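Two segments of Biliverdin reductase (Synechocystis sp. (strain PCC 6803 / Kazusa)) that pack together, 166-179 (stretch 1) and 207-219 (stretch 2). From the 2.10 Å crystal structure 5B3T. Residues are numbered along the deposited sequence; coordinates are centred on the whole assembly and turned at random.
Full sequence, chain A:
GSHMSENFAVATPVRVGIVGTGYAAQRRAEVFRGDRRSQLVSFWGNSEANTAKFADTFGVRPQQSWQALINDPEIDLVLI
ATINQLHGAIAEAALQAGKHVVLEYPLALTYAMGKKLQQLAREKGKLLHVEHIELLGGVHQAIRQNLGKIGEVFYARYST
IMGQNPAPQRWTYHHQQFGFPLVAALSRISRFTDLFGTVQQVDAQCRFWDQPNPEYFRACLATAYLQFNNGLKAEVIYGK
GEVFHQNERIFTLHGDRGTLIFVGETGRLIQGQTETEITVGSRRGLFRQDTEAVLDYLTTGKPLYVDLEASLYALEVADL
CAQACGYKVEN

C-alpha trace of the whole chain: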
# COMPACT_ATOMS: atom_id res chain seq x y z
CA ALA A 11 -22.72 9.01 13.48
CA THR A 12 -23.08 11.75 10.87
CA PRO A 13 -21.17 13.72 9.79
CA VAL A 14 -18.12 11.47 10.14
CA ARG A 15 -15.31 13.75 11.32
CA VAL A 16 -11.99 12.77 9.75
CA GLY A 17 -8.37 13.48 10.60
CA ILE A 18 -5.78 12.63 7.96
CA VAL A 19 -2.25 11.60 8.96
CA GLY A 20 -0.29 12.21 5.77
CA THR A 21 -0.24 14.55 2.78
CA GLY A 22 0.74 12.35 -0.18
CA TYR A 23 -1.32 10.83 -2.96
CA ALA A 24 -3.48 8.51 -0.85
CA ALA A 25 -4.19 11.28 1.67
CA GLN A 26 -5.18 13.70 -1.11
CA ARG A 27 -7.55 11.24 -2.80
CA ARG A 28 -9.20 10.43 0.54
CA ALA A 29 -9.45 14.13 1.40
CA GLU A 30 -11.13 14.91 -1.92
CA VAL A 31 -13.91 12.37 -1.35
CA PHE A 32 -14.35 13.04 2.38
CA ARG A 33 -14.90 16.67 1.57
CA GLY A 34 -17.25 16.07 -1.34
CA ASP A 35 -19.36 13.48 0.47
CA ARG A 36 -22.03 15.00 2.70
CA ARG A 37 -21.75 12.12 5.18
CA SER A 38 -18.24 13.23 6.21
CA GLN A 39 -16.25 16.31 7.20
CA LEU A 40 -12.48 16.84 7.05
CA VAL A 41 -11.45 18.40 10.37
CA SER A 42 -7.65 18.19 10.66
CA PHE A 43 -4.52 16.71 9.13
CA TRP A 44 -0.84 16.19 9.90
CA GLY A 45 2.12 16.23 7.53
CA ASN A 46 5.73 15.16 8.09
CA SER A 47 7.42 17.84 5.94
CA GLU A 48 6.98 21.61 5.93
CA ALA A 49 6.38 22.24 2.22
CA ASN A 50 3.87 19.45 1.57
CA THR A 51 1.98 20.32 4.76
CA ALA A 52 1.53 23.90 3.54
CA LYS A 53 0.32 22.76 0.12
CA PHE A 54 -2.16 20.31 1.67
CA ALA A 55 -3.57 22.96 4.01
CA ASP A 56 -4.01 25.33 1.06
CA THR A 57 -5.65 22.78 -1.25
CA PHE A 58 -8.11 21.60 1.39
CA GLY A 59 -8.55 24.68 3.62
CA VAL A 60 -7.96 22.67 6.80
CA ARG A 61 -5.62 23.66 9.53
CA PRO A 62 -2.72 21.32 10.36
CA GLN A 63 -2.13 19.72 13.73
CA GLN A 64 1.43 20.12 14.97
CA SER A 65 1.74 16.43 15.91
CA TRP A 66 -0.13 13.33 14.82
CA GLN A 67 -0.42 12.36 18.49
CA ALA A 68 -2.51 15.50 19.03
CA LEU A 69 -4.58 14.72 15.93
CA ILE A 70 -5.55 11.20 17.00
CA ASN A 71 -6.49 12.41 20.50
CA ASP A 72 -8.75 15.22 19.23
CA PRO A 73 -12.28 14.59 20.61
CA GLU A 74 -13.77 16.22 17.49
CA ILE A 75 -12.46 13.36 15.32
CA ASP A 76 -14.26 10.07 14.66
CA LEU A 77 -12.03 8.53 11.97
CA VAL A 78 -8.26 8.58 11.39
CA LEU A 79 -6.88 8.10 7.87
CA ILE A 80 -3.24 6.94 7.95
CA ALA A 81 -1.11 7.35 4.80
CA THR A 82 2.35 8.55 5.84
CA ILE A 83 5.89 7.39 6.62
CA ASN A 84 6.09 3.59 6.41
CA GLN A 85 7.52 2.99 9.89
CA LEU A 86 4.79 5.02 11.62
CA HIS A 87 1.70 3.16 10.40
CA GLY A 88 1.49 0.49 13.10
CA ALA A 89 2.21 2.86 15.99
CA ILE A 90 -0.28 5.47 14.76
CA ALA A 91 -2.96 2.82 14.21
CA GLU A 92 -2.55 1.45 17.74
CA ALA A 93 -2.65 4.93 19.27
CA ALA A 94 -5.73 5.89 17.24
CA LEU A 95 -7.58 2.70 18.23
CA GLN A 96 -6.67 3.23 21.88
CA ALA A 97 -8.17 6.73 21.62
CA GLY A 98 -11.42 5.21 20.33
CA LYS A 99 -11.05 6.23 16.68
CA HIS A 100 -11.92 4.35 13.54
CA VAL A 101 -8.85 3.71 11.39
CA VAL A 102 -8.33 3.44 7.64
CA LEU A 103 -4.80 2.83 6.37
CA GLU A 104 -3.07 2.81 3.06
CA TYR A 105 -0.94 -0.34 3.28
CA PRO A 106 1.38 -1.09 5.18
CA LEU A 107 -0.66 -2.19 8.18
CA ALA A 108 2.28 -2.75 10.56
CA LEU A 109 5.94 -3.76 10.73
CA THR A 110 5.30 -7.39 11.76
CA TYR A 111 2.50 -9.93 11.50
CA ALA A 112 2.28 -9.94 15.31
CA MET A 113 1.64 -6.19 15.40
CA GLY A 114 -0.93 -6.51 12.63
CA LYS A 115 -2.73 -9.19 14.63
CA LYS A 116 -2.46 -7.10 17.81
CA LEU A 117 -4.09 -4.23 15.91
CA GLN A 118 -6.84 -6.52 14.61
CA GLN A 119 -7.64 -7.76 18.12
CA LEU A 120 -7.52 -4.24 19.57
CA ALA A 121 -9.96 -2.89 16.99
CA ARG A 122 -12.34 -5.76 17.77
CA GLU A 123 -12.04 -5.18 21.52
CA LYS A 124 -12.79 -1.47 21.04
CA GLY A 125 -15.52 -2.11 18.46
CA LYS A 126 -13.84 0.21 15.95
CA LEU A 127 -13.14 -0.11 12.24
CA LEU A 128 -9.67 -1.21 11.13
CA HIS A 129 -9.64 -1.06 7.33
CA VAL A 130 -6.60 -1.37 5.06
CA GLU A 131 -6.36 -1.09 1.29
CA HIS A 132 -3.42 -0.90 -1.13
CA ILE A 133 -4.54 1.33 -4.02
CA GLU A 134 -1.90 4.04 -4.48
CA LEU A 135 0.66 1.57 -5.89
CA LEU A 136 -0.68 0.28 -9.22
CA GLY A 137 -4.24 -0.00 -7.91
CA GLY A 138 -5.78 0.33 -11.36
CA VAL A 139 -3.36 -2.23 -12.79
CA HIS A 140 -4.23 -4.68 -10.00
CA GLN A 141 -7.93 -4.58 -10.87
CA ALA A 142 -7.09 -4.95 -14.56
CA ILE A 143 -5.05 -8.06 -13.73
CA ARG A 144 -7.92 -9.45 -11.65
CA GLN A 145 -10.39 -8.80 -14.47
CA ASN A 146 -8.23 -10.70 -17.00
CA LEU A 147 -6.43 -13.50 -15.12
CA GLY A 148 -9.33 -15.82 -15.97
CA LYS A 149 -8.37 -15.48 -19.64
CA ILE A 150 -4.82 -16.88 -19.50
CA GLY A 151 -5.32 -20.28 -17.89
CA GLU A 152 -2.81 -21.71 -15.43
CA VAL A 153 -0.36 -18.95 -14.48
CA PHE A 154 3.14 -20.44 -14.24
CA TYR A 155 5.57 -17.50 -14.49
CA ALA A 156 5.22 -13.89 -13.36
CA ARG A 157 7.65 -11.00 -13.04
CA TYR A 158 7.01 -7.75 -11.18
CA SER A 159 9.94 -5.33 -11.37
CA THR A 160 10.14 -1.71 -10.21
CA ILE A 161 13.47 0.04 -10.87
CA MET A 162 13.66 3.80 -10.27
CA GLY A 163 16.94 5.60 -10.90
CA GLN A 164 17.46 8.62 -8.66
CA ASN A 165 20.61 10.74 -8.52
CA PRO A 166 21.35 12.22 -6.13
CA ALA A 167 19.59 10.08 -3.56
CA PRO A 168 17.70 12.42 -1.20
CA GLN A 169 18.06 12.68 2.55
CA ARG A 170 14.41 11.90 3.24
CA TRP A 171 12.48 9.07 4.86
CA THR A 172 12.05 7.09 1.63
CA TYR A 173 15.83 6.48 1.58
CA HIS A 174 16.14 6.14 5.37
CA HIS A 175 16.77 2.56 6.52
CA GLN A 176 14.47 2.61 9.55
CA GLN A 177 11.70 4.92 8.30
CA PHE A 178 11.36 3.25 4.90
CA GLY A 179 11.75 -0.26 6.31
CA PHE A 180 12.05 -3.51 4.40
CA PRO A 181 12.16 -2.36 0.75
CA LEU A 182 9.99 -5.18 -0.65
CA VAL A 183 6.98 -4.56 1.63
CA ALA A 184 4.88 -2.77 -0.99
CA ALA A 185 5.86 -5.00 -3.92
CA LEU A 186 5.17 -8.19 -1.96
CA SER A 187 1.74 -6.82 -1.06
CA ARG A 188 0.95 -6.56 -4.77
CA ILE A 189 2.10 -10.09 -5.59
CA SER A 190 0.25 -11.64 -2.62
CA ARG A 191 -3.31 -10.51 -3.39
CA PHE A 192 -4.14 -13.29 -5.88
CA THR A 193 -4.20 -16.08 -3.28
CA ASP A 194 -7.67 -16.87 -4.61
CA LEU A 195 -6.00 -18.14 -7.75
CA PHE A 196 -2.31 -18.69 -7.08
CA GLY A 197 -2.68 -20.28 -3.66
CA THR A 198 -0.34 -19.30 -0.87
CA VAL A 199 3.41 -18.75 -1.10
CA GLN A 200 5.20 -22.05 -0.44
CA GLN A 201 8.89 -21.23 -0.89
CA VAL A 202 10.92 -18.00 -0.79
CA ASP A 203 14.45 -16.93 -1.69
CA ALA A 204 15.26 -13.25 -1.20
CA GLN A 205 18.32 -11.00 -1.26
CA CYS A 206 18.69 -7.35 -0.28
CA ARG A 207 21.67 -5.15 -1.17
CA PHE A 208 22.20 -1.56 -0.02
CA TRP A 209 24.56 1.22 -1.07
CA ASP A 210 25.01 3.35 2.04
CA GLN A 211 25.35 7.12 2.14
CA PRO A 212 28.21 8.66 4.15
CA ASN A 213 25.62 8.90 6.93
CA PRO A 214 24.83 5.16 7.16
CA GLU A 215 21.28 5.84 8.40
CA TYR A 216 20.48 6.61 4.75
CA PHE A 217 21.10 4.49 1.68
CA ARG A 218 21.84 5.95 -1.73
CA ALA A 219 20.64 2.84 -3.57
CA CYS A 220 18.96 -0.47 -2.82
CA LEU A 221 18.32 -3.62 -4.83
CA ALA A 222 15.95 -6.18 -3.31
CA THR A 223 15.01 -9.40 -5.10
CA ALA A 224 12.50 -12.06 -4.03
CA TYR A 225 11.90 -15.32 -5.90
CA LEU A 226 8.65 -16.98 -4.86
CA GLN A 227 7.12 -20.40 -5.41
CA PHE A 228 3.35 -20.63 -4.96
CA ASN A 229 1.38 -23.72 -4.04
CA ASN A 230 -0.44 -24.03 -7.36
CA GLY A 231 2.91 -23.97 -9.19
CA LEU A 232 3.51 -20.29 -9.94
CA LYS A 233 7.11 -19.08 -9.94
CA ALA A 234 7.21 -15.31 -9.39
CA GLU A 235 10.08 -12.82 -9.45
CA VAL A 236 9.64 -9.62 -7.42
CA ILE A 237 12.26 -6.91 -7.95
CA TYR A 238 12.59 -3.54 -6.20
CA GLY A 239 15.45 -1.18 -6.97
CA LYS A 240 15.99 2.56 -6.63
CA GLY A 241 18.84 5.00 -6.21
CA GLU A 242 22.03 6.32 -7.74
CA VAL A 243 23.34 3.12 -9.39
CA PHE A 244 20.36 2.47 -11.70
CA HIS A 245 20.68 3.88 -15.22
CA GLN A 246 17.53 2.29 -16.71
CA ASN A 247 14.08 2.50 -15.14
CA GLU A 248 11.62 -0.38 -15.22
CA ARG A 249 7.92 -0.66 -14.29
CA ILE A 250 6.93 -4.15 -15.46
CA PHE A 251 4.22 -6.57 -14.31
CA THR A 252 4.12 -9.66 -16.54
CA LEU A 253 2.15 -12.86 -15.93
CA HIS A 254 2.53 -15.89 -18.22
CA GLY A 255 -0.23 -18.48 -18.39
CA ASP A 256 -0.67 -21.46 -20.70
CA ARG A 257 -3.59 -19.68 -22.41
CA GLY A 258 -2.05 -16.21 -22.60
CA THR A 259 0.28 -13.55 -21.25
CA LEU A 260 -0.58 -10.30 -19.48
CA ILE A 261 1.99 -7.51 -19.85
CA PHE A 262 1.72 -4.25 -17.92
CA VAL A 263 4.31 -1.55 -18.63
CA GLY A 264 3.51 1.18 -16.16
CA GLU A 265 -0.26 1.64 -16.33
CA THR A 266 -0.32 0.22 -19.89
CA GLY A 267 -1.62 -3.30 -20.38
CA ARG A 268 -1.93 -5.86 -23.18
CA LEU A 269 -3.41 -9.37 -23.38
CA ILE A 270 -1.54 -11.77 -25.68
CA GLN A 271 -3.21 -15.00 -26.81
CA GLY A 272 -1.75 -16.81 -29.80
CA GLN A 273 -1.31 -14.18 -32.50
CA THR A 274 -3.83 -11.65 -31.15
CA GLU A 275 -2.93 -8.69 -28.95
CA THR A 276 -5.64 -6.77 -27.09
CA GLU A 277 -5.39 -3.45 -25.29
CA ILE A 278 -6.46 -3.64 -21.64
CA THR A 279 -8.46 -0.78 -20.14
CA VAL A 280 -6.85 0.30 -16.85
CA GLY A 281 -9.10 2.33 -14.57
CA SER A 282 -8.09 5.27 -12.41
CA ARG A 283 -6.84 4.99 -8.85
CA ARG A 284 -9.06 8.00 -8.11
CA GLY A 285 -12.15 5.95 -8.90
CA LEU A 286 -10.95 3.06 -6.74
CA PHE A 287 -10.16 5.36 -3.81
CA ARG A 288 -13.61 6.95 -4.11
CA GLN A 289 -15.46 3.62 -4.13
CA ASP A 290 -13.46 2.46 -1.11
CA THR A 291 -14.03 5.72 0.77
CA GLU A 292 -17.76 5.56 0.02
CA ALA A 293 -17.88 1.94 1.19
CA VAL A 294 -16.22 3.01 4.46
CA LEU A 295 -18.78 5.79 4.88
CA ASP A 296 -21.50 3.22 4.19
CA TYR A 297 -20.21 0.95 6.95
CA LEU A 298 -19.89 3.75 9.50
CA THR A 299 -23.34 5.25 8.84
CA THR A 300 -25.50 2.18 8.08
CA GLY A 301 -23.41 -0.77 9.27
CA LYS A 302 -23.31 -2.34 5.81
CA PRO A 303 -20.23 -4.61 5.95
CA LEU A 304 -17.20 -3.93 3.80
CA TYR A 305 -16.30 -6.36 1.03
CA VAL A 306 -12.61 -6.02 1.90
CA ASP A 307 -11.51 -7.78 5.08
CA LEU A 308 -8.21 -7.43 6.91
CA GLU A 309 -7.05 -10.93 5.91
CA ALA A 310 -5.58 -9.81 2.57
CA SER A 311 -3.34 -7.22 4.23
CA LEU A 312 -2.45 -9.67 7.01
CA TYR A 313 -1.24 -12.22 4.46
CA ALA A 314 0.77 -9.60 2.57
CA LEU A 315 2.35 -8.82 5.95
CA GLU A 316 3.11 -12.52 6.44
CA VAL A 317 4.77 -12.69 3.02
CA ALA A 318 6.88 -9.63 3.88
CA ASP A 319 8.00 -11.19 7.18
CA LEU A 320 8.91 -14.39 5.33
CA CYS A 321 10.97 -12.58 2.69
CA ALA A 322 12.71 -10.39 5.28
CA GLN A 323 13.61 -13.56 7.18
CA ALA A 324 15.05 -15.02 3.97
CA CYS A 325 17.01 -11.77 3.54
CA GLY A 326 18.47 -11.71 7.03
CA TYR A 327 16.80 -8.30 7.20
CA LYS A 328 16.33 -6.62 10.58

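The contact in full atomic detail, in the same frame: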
# COMPACT_ATOMS: atom_id res chain seq x y z
N PRO A 166 20.88 12.88 -7.35
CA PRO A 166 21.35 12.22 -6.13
C PRO A 166 20.23 11.64 -5.28
O PRO A 166 19.09 12.11 -5.34
CB PRO A 166 22.05 13.36 -5.39
CG PRO A 166 21.26 14.56 -5.76
CD PRO A 166 20.84 14.35 -7.20
N ALA A 167 20.55 10.62 -4.50
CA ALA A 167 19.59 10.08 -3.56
C ALA A 167 19.29 11.11 -2.48
O ALA A 167 20.22 11.69 -1.91
CB ALA A 167 20.11 8.79 -2.93
N PRO A 168 18.02 11.37 -2.17
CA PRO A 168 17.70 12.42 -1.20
C PRO A 168 17.95 11.97 0.23
O PRO A 168 18.10 10.78 0.52
CB PRO A 168 16.20 12.66 -1.45
CG PRO A 168 15.70 11.30 -1.87
CD PRO A 168 16.82 10.68 -2.67
N GLN A 169 17.99 12.95 1.12
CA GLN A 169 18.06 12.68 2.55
C GLN A 169 16.67 12.84 3.15
O GLN A 169 16.38 13.76 3.92
CB GLN A 169 19.08 13.60 3.22
CG GLN A 169 19.77 12.96 4.42
CD GLN A 169 20.23 13.97 5.45
OE1 GLN A 169 19.68 15.07 5.55
NE2 GLN A 169 21.24 13.60 6.23
N ARG A 170 15.79 11.92 2.77
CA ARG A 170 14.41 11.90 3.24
C ARG A 170 14.04 10.47 3.62
O ARG A 170 14.79 9.52 3.40
CB ARG A 170 13.45 12.47 2.19
CG ARG A 170 13.34 11.64 0.92
CD ARG A 170 12.47 12.33 -0.12
NE ARG A 170 11.12 12.58 0.36
CZ ARG A 170 10.05 12.66 -0.42
NH1 ARG A 170 10.17 12.50 -1.73
NH2 ARG A 170 8.85 12.90 0.10
N TRP A 171 12.84 10.33 4.20
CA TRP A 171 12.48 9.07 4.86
C TRP A 171 12.41 7.90 3.88
O TRP A 171 12.62 6.75 4.29
CB TRP A 171 11.16 9.23 5.61
CG TRP A 171 9.93 9.34 4.74
CD1 TRP A 171 9.35 10.50 4.30
CD2 TRP A 171 9.13 8.27 4.23
NE1 TRP A 171 8.24 10.20 3.54
CE2 TRP A 171 8.09 8.84 3.48
CE3 TRP A 171 9.21 6.88 4.33
CZ2 TRP A 171 7.12 8.07 2.84
CZ3 TRP A 171 8.24 6.11 3.69
CH2 TRP A 171 7.21 6.71 2.95
N THR A 172 12.14 8.17 2.60
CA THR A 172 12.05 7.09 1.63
C THR A 172 13.39 6.43 1.33
O THR A 172 13.42 5.34 0.76
CB THR A 172 11.43 7.60 0.32
OG1 THR A 172 12.10 8.80 -0.08
CG2 THR A 172 9.94 7.89 0.52
N TYR A 173 14.51 7.07 1.70
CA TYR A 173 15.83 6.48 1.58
C TYR A 173 16.48 6.28 2.94
O TYR A 173 17.70 6.10 3.03
CB TYR A 173 16.73 7.34 0.68
CG TYR A 173 16.47 7.15 -0.80
CD1 TYR A 173 15.31 7.63 -1.39
CD2 TYR A 173 17.38 6.47 -1.60
CE1 TYR A 173 15.07 7.46 -2.74
CE2 TYR A 173 17.15 6.29 -2.95
CZ TYR A 173 15.99 6.78 -3.52
OH TYR A 173 15.76 6.61 -4.86
N HIS A 174 15.68 6.30 4.00
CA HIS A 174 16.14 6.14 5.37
C HIS A 174 15.85 4.70 5.80
O HIS A 174 14.70 4.26 5.73
CB HIS A 174 15.43 7.15 6.28
CG HIS A 174 15.90 7.14 7.70
ND1 HIS A 174 15.31 6.36 8.67
CD2 HIS A 174 16.87 7.85 8.32
CE1 HIS A 174 15.91 6.57 9.83
NE2 HIS A 174 16.86 7.47 9.64
N HIS A 175 16.89 3.99 6.24
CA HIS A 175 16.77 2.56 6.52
C HIS A 175 15.58 2.25 7.43
O HIS A 175 14.74 1.40 7.11
CB HIS A 175 18.06 2.04 7.16
CG HIS A 175 19.15 1.73 6.18
ND1 HIS A 175 19.12 0.62 5.36
CD2 HIS A 175 20.31 2.37 5.91
CE1 HIS A 175 20.21 0.60 4.62
NE2 HIS A 175 20.95 1.65 4.93
N GLN A 176 15.49 2.95 8.57
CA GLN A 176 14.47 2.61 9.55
C GLN A 176 13.09 3.12 9.16
O GLN A 176 12.09 2.41 9.32
CB GLN A 176 14.88 3.15 10.92
CG GLN A 176 16.05 2.41 11.54
CD GLN A 176 16.45 2.97 12.89
OE1 GLN A 176 15.71 3.76 13.48
NE2 GLN A 176 17.61 2.57 13.39
N GLN A 177 13.00 4.35 8.64
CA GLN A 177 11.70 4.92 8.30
C GLN A 177 11.08 4.23 7.10
O GLN A 177 9.87 3.98 7.07
CB GLN A 177 11.83 6.42 8.05
CG GLN A 177 12.08 7.25 9.30
CD GLN A 177 12.22 8.73 9.00
OE1 GLN A 177 13.23 9.16 8.45
NE2 GLN A 177 11.22 9.51 9.38
N PHE A 178 11.89 3.91 6.08
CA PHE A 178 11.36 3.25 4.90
C PHE A 178 11.10 1.77 5.16
O PHE A 178 10.13 1.21 4.64
CB PHE A 178 12.31 3.44 3.72
CG PHE A 178 11.83 2.80 2.45
CD1 PHE A 178 10.65 3.23 1.85
CD2 PHE A 178 12.55 1.79 1.85
CE1 PHE A 178 10.20 2.64 0.68
CE2 PHE A 178 12.11 1.21 0.68
CZ PHE A 178 10.93 1.63 0.09
N GLY A 179 11.95 1.13 5.96
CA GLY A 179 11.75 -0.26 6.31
C GLY A 179 12.15 -1.21 5.19
O GLY A 179 12.83 -0.84 4.22
N ARG A 207 20.38 -5.83 -1.12
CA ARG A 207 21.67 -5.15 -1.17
C ARG A 207 21.45 -3.65 -1.05
O ARG A 207 20.56 -3.09 -1.71
CB ARG A 207 22.41 -5.47 -2.48
CG ARG A 207 23.70 -4.69 -2.65
CD ARG A 207 24.48 -5.12 -3.89
NE ARG A 207 25.74 -4.39 -3.98
CZ ARG A 207 26.66 -4.58 -4.93
NH1 ARG A 207 26.46 -5.49 -5.87
NH2 ARG A 207 27.77 -3.87 -4.92
N PHE A 208 22.26 -3.00 -0.22
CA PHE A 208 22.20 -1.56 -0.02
C PHE A 208 23.52 -0.91 -0.40
O PHE A 208 24.59 -1.50 -0.23
CB PHE A 208 21.85 -1.19 1.43
CG PHE A 208 20.44 -1.53 1.82
CD1 PHE A 208 19.41 -0.65 1.54
CD2 PHE A 208 20.16 -2.71 2.50
CE1 PHE A 208 18.11 -0.95 1.91
CE2 PHE A 208 18.86 -3.01 2.87
CZ PHE A 208 17.83 -2.13 2.58
N TRP A 209 23.43 0.32 -0.91
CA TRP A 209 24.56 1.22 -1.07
C TRP A 209 24.37 2.35 -0.06
O TRP A 209 23.46 3.18 -0.22
CB TRP A 209 24.65 1.78 -2.49
CG TRP A 209 25.07 0.82 -3.57
CD1 TRP A 209 26.29 0.76 -4.18
CD2 TRP A 209 24.26 -0.19 -4.18
NE1 TRP A 209 26.29 -0.24 -5.13
CE2 TRP A 209 25.06 -0.84 -5.15
CE3 TRP A 209 22.94 -0.63 -4.01
CZ2 TRP A 209 24.59 -1.88 -5.94
CZ3 TRP A 209 22.47 -1.67 -4.79
CH2 TRP A 209 23.29 -2.29 -5.74
N ASP A 210 25.20 2.38 0.98
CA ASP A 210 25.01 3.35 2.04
C ASP A 210 25.49 4.74 1.63
O ASP A 210 26.40 4.89 0.81
CB ASP A 210 25.75 2.92 3.31
CG ASP A 210 25.00 1.86 4.10
OD1 ASP A 210 23.82 1.61 3.78
OD2 ASP A 210 25.59 1.30 5.04
N GLN A 211 24.85 5.75 2.20
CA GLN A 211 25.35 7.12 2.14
C GLN A 211 26.48 7.28 3.15
O GLN A 211 26.73 6.40 3.97
CB GLN A 211 24.21 8.10 2.40
CG GLN A 211 23.15 8.18 1.31
CD GLN A 211 23.59 9.03 0.13
OE1 GLN A 211 24.78 9.25 -0.08
NE2 GLN A 211 22.63 9.52 -0.65
N PRO A 212 27.22 8.40 3.09
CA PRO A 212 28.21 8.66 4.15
C PRO A 212 27.62 8.59 5.55
O PRO A 212 28.24 8.03 6.46
CB PRO A 212 28.72 10.06 3.81
CG PRO A 212 28.58 10.14 2.33
CD PRO A 212 27.33 9.38 2.00
N ASN A 213 26.42 9.14 5.73
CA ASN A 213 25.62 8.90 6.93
C ASN A 213 24.92 7.56 6.75
O ASN A 213 23.95 7.47 5.98
CB ASN A 213 24.62 10.03 7.16
CG ASN A 213 23.70 9.79 8.35
OD1 ASN A 213 23.80 8.78 9.05
ND2 ASN A 213 22.79 10.73 8.58
N PRO A 214 25.36 6.50 7.44
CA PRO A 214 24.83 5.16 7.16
C PRO A 214 23.38 4.94 7.58
O PRO A 214 22.86 3.84 7.37
CB PRO A 214 25.78 4.25 7.95
CG PRO A 214 26.22 5.10 9.10
CD PRO A 214 26.33 6.50 8.54
N GLU A 215 22.72 5.94 8.16
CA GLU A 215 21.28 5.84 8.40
C GLU A 215 20.48 5.98 7.12
O GLU A 215 19.29 5.63 7.10
CB GLU A 215 20.83 6.89 9.40
CG GLU A 215 21.39 6.71 10.80
CD GLU A 215 20.66 7.57 11.81
OE1 GLU A 215 19.41 7.62 11.76
OE2 GLU A 215 21.34 8.19 12.66
N TYR A 216 21.09 6.50 6.06
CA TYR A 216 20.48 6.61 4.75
C TYR A 216 21.21 5.69 3.78
O TYR A 216 22.42 5.46 3.91
CB TYR A 216 20.52 8.05 4.23
CG TYR A 216 19.69 9.02 5.04
CD1 TYR A 216 20.22 9.65 6.16
CD2 TYR A 216 18.37 9.30 4.69
CE1 TYR A 216 19.46 10.53 6.91
CE2 TYR A 216 17.61 10.18 5.43
CZ TYR A 216 18.15 10.79 6.54
OH TYR A 216 17.39 11.67 7.27
N PHE A 217 20.48 5.16 2.81
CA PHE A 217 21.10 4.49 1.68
C PHE A 217 20.94 5.35 0.44
O PHE A 217 19.98 6.12 0.31
CB PHE A 217 20.52 3.08 1.44
CG PHE A 217 19.03 3.05 1.19
CD1 PHE A 217 18.53 3.11 -0.10
CD2 PHE A 217 18.13 2.91 2.25
CE1 PHE A 217 17.16 3.07 -0.34
CE2 PHE A 217 16.76 2.87 2.01
CZ PHE A 217 16.28 2.94 0.72
N ARG A 218 21.91 5.25 -0.46
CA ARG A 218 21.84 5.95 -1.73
C ARG A 218 21.31 5.07 -2.85
O ARG A 218 20.97 5.58 -3.91
CB ARG A 218 23.21 6.51 -2.12
CG ARG A 218 24.28 5.47 -2.35
CD ARG A 218 25.61 6.14 -2.68
NE ARG A 218 26.55 5.20 -3.28
CZ ARG A 218 26.72 5.07 -4.60
NH1 ARG A 218 26.01 5.81 -5.43
NH2 ARG A 218 27.60 4.19 -5.07
N ALA A 219 21.25 3.76 -2.63
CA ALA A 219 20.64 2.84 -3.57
C ALA A 219 20.31 1.55 -2.84
O ALA A 219 20.96 1.20 -1.84
CB ALA A 219 21.56 2.55 -4.77
O HOH W 1 19.99 9.04 0.74
O HOH W 2 18.16 4.41 9.50
O HOH W 3 14.75 11.48 6.59

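The backbones of the two stretches meet at a single beta bridge between His 174 and Tyr 216, whose CA atoms lie 4.4 Å apart. Two hydrogen bonds frame it. The amide of Phe 217 donates to Tyr 173, with Phe 217 N to Tyr 173 O at 2.9 Å and an N-H...O angle of 157°, and the amide of His 175 donates to Glu 215, with His 175 N to Glu 215 O at 3.0 Å and 163°. Between them a CA-H...O contact brings Tyr 216 CA to 3.3 Å from Tyr 173 O, so one carbonyl oxygen meets both a strong and a weak donor.

Each stretch turns close to this point. In stretch 2 a type I turn runs from Asn 213 to Tyr 216, closed by Tyr 216 N to Asn 213 O at 3.0 Å; the side chain of Asn 213 also accepts from within the turn, Glu 215 N to Asn 213 OD1 being 3.2 Å. In stretch 1 a short helix begins at His 175. His 174 is its N-cap: its ND1 accepts from Gln 177 N at 3.1 Å, which assigns ND1 as an acceptor and leaves NE2 to donate. That donation goes across the contact, His 174 NE2 to Glu 215 OE1 at 3.3 Å, a weak hydrogen bond at 152°.

His 175 has the largest covered area of any residue here, 121 Å². Its CA-to-CB bond points sideways, but the end of the side chain comes nearer stretch 2, where His 175 NE2 donates to Asp 210 OD1 at 3.1 Å and 159°. The ring also takes part in two edge-to-face pairs. Its edge is directed at the face of Phe 208 (centroids 4.6 Å apart, planes at 64°), while its own face receives the edge of Phe 217 (5.2 Å, 60°).

Tyr 216 is gripped on both faces of its ring. Over one, Gln 169 CG sits 3.5 Å from the centroid of the Tyr 216 ring and only 13° off the normal, a well-centred CH-pi contact. Toward the opposite face comes the edge of His 174, with centroids 5.0 Å apart and planes at 77°. Beyond the ring, Tyr 216 OH lies 2.7 Å from the oxygen of water 3.

Phe 217 packs against Tyr 173, whose CA is 4.0 Å from the Phe 217 ring centroid, 25° off the normal. The two rings are oblique, with planes at 35°, and their side chains approach to 3.6 Å at Tyr 173 CD2 and Phe 217 CE1. Phe 178 CD2 adds an apolar contact, 4.1 Å from Phe 217 CZ.

Farther along, Ala 167 directs its CB toward stretch 2, 3.5 Å from Arg 218 O. Water 1 links the two stretches nearby: it donates to Pro 168 O (2.6 Å from the water oxygen) and Phe 217 O (3.0 Å) and accepts from Gln 211 NE2 (3.0 Å).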